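Local coordinates for protein AncCDT-1 (Synthetic construct, PDB 5T0W) that binds amino acids, here arginine, as a reconstructed ancestral periplasmic solute-binding protein from which cyclohexadienyl dehydratase evolved, at the arginine site. Coordinates in Å, arbitrary orientation; residue numbers count along the deposited sequence, not the author numbering.

The arginine site. Residues 30, 33, 71, 88-91, 96, 139, 142-143, 181. With ARG (arginine), chain B.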
ATOM      1  N   ASP A  30      -3.270   5.235  -5.149  1.00 29.56           N
ATOM      2  CA  ASP A  30      -4.666   5.007  -4.759  1.00 30.28           C
ATOM      3  C   ASP A  30      -4.765   5.700  -3.423  1.00 30.60           C
ATOM      4  O   ASP A  30      -4.413   5.153  -2.361  1.00 29.87           O
ATOM      5  CB  ASP A  30      -5.043   3.526  -4.627  1.00 30.17           C
ATOM      6  CG  ASP A  30      -6.321   3.321  -3.819  1.00 31.39           C
ATOM      7  OD1 ASP A  30      -6.283   3.496  -2.576  1.00 31.58           O
ATOM      8  OD2 ASP A  30      -7.372   3.008  -4.428  1.00 32.55           O
ATOM      9  N   TYR A  33      -5.309   5.695   1.564  1.00 32.33           N
ATOM     10  CA  TYR A  33      -4.513   4.617   2.118  1.00 30.86           C
ATOM     11  C   TYR A  33      -3.521   5.169   3.110  1.00 30.75           C
ATOM     12  O   TYR A  33      -2.327   5.202   2.855  1.00 29.94           O
ATOM     13  CB  TYR A  33      -3.827   3.869   0.979  1.00 29.50           C
ATOM     14  CG  TYR A  33      -3.252   2.552   1.382  1.00 28.61           C
ATOM     15  CD1 TYR A  33      -4.062   1.536   1.886  1.00 29.03           C
ATOM     16  CD2 TYR A  33      -1.904   2.302   1.237  1.00 27.49           C
ATOM     17  CE1 TYR A  33      -3.539   0.314   2.242  1.00 28.27           C
ATOM     18  CE2 TYR A  33      -1.383   1.087   1.585  1.00 26.82           C
ATOM     19  CZ  TYR A  33      -2.212   0.114   2.086  1.00 27.11           C
ATOM     20  OH  TYR A  33      -1.711  -1.055   2.441  1.00 26.79           O
ATOM     21  N   TRP A  71      -7.032   0.843  -6.883  1.00 27.77           N
ATOM     22  CA  TRP A  71      -6.009  -0.169  -6.599  1.00 26.60           C
ATOM     23  C   TRP A  71      -6.044  -1.384  -7.551  1.00 27.04           C
ATOM     24  O   TRP A  71      -5.016  -1.813  -8.069  1.00 26.46           O
ATOM     25  CB  TRP A  71      -6.134  -0.672  -5.165  1.00 26.18           C
ATOM     26  CG  TRP A  71      -5.125  -1.679  -4.888  1.00 25.15           C
ATOM     27  CD1 TRP A  71      -5.337  -3.016  -4.723  1.00 25.31           C
ATOM     28  CD2 TRP A  71      -3.710  -1.485  -4.819  1.00 24.02           C
ATOM     29  NE1 TRP A  71      -4.155  -3.638  -4.553  1.00 24.44           N
ATOM     30  CE2 TRP A  71      -3.138  -2.732  -4.599  1.00 23.63           C
ATOM     31  CE3 TRP A  71      -2.881  -0.382  -4.911  1.00 23.50           C
ATOM     32  CZ2 TRP A  71      -1.789  -2.917  -4.464  1.00 22.80           C
ATOM     33  CZ3 TRP A  71      -1.509  -0.575  -4.785  1.00 22.61           C
ATOM     34  CH2 TRP A  71      -0.985  -1.826  -4.555  1.00 22.33           C
ATOM     35  N   SER A  88       2.507   3.512  -3.803  1.00 20.24           N
ATOM     36  CA  SER A  88       1.160   3.282  -3.254  1.00 20.70           C
ATOM     37  C   SER A  88       1.097   2.088  -2.328  1.00 20.51           C
ATOM     38  O   SER A  88       0.157   1.303  -2.366  1.00 20.74           O
ATOM     39  CB  SER A  88       0.110   3.152  -4.368  1.00 21.13           C
ATOM     40  OG  SER A  88      -1.165   3.526  -3.886  1.00 21.91           O
ATOM     41  N   GLY A  89       2.117   1.973  -1.496  1.00 20.24           N
ATOM     42  CA  GLY A  89       2.196   0.913  -0.506  1.00 20.24           C
ATOM     43  C   GLY A  89       2.190  -0.470  -1.101  1.00 19.98           C
ATOM     44  O   GLY A  89       1.573  -1.362  -0.559  1.00 20.22           O
ATOM     45  N   MET A  90       2.852  -0.624  -2.244  1.00 19.66           N
ATOM     46  CA  MET A  90       2.779  -1.855  -2.980  1.00 19.68           C
ATOM     47  C   MET A  90       3.781  -2.924  -2.540  1.00 19.62           C
ATOM     48  O   MET A  90       4.982  -2.756  -2.614  1.00 19.47           O
ATOM     49  CB  MET A  90       2.957  -1.572  -4.439  1.00 19.67           C
ATOM     50  CG  MET A  90       2.701  -2.781  -5.285  1.00 20.00           C
ATOM     51  SD  MET A  90       2.476  -2.343  -6.976  1.00 20.39           S
ATOM     52  CE  MET A  90       2.342  -3.970  -7.678  1.00 21.04           C
ATOM     53  N   THR A  91       3.251  -4.032  -2.055  1.00 19.93           N
ATOM     54  CA  THR A  91       4.040  -5.189  -1.693  1.00 20.14           C
ATOM     55  C   THR A  91       4.648  -5.825  -2.957  1.00 20.28           C
ATOM     56  O   THR A  91       4.000  -5.933  -3.973  1.00 20.45           O
ATOM     57  CB  THR A  91       3.145  -6.217  -0.986  1.00 20.63           C
ATOM     58  OG1 THR A  91       2.595  -5.639   0.197  1.00 20.70           O
ATOM     59  CG2 THR A  91       3.919  -7.443  -0.623  1.00 21.06           C
ATOM     60  N   ARG A  96       3.398 -10.464  -9.111  1.00 28.35           N
ATOM     61  CA  ARG A  96       3.508  -9.087  -9.620  1.00 27.77           C
ATOM     62  C   ARG A  96       4.836  -8.795 -10.320  1.00 28.07           C
ATOM     63  O   ARG A  96       4.863  -8.038 -11.291  1.00 28.31           O
ATOM     64  CB  ARG A  96       3.343  -8.080  -8.502  1.00 26.47           C
ATOM     65  CG  ARG A  96       1.941  -7.995  -7.968  1.00 26.37           C
ATOM     66  CD  ARG A  96       1.899  -7.284  -6.611  1.00 25.39           C
ATOM     67  NE  ARG A  96       0.527  -7.065  -6.190  1.00 25.47           N
ATOM     68  CZ  ARG A  96       0.194  -6.452  -5.076  1.00 24.95           C
ATOM     69  NH1 ARG A  96       1.120  -5.990  -4.256  1.00 24.37           N
ATOM     70  NH2 ARG A  96      -1.077  -6.318  -4.780  1.00 25.26           N
ATOM     71  N   GLN A 139      -9.512  -5.070   1.075  1.00 19.58           N
ATOM     72  CA  GLN A 139      -9.469  -4.293  -0.147  1.00 20.05           C
ATOM     73  C   GLN A 139      -9.237  -5.192  -1.362  1.00 20.45           C
ATOM     74  O   GLN A 139      -8.359  -6.027  -1.347  1.00 20.26           O
ATOM     75  CB  GLN A 139      -8.412  -3.223  -0.072  1.00 19.85           C
ATOM     76  CG  GLN A 139      -8.277  -2.410  -1.372  1.00 20.60           C
ATOM     77  CD  GLN A 139      -7.374  -1.200  -1.232  1.00 20.61           C
ATOM     78  OE1 GLN A 139      -6.331  -1.228  -0.542  1.00 20.25           O
ATOM     79  NE2 GLN A 139      -7.762  -0.120  -1.870  1.00 21.41           N
ATOM     80  N   THR A 142      -5.563  -6.861  -3.170  1.00 22.31           N
ATOM     81  CA  THR A 142      -4.466  -6.644  -2.279  1.00 22.08           C
ATOM     82  C   THR A 142      -3.908  -7.951  -1.748  1.00 22.91           C
ATOM     83  O   THR A 142      -4.526  -8.990  -1.857  1.00 23.06           O
ATOM     84  CB  THR A 142      -4.868  -5.791  -1.078  1.00 20.66           C
ATOM     85  OG1 THR A 142      -5.981  -6.392  -0.422  1.00 19.93           O
ATOM     86  CG2 THR A 142      -5.216  -4.368  -1.470  1.00 20.39           C
ATOM     87  N   THR A 143      -2.733  -7.881  -1.118  1.00 23.84           N
ATOM     88  CA  THR A 143      -2.126  -9.064  -0.508  1.00 25.20           C
ATOM     89  C   THR A 143      -2.967  -9.557   0.684  1.00 24.17           C
ATOM     90  O   THR A 143      -2.916 -10.738   1.024  1.00 25.06           O
ATOM     91  CB  THR A 143      -0.659  -8.834  -0.053  1.00 26.94           C
ATOM     92  OG1 THR A 143      -0.596  -7.771   0.905  1.00 26.01           O
ATOM     93  CG2 THR A 143       0.213  -8.478  -1.219  1.00 28.78           C
ATOM     94  N   ASP A 181      -2.625  -4.142   5.797  1.00 20.47           N
ATOM     95  CA  ASP A 181      -1.220  -4.003   6.159  1.00 20.70           C
ATOM     96  C   ASP A 181      -1.091  -3.502   7.582  1.00 20.69           C
ATOM     97  O   ASP A 181      -1.841  -2.607   7.995  1.00 20.71           O
ATOM     98  CB  ASP A 181      -0.491  -3.054   5.196  1.00 21.59           C
ATOM     99  CG  ASP A 181      -0.252  -3.667   3.802  1.00 21.93           C
ATOM    100  OD1 ASP A 181      -0.499  -4.861   3.601  1.00 21.49           O
ATOM    101  OD2 ASP A 181       0.267  -2.960   2.923  1.00 22.84           O
TER
HETATM  102  N   ARG B 301       0.422  -3.717   0.510  1.00  7.68           N
HETATM  103  CA  ARG B 301      -0.798  -4.310  -0.052  1.00  7.57           C
HETATM  104  C   ARG B 301      -0.524  -4.647  -1.469  1.00  7.46           C
HETATM  105  O   ARG B 301      -1.299  -5.415  -2.039  1.00  7.30           O
HETATM  106  CB  ARG B 301      -1.940  -3.338   0.002  1.00  7.80           C
HETATM  107  CG  ARG B 301      -1.690  -2.149  -0.879  1.00  8.38           C
HETATM  108  CD  ARG B 301      -2.939  -1.281  -1.022  1.00  8.75           C
HETATM  109  NE  ARG B 301      -2.552   0.087  -1.320  1.00  9.10           N
HETATM  110  CZ  ARG B 301      -3.409   1.051  -1.616  1.00  9.46           C
HETATM  111  NH1 ARG B 301      -2.971   2.294  -1.851  1.00  9.40           N
HETATM  112  NH2 ARG B 301      -4.706   0.777  -1.665  1.00  9.64           N
HETATM  113  OXT ARG B 301       0.456  -4.139  -2.050  1.00  7.36           O
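The ligand pocket of this family 3 solute-binding protein buries arginine almost completely and contacts both of its ends. Arg96 recognises the carboxylate end-on: its chain runs extended from CG to NE, and the terminal guanidinium nitrogens lie nearly coplanar with the oxygens they meet, NH2 reaching ligand O at 2.9 Å in a salt bridge and NH1 reaching OXT. A second NH1 bond, to the in-plane lone pair of the Thr91 carbonyl oxygen, helps fix the rotation of this group. Backbone amides complete the grip, Thr91 N on OXT (169° at H) and Thr143 N, at the start of its helix, on O. An alanine at Arg96 would probably weaken ligand binding, since it removes the two guanidinium bonds to the carboxylate and the charge opposite it, leaving the backbone amides of Thr91 and Thr143.

The alpha-amino group donates to Gly89 O at 2.8 Å, nearly along its C=O axis, to Thr91 OG1 and to the syn lone pair of Asp181 OD2.

Farther along, the ligand's side chain is sandwiched between aromatic faces. Tyr33, with CG anti to its backbone N (chi1 -166°), turns its ring face to the ligand's NE, which sits over the centre, 3.3 Å from the centroid, as a cation-pi contact, while CD rests on the six-membered ring of Trp71. The guanidinium grips Ser88 side-on, NE to the backbone O (3.1 Å) and NH1 to OG (3.0 Å); this hydroxyl in turn accepts a nearly straight bond from Asp30 N (172° at H), which helps hold it in place. NH2 meets an in-plane lone pair of Gln139 OE1 at 2.8 Å, with a weak salt bridge to Asp30 OD1 at 3.3 Å.

The site occupies the cleft between two lobes, lined by loops and by the ends of strands 135-139 and 177-181.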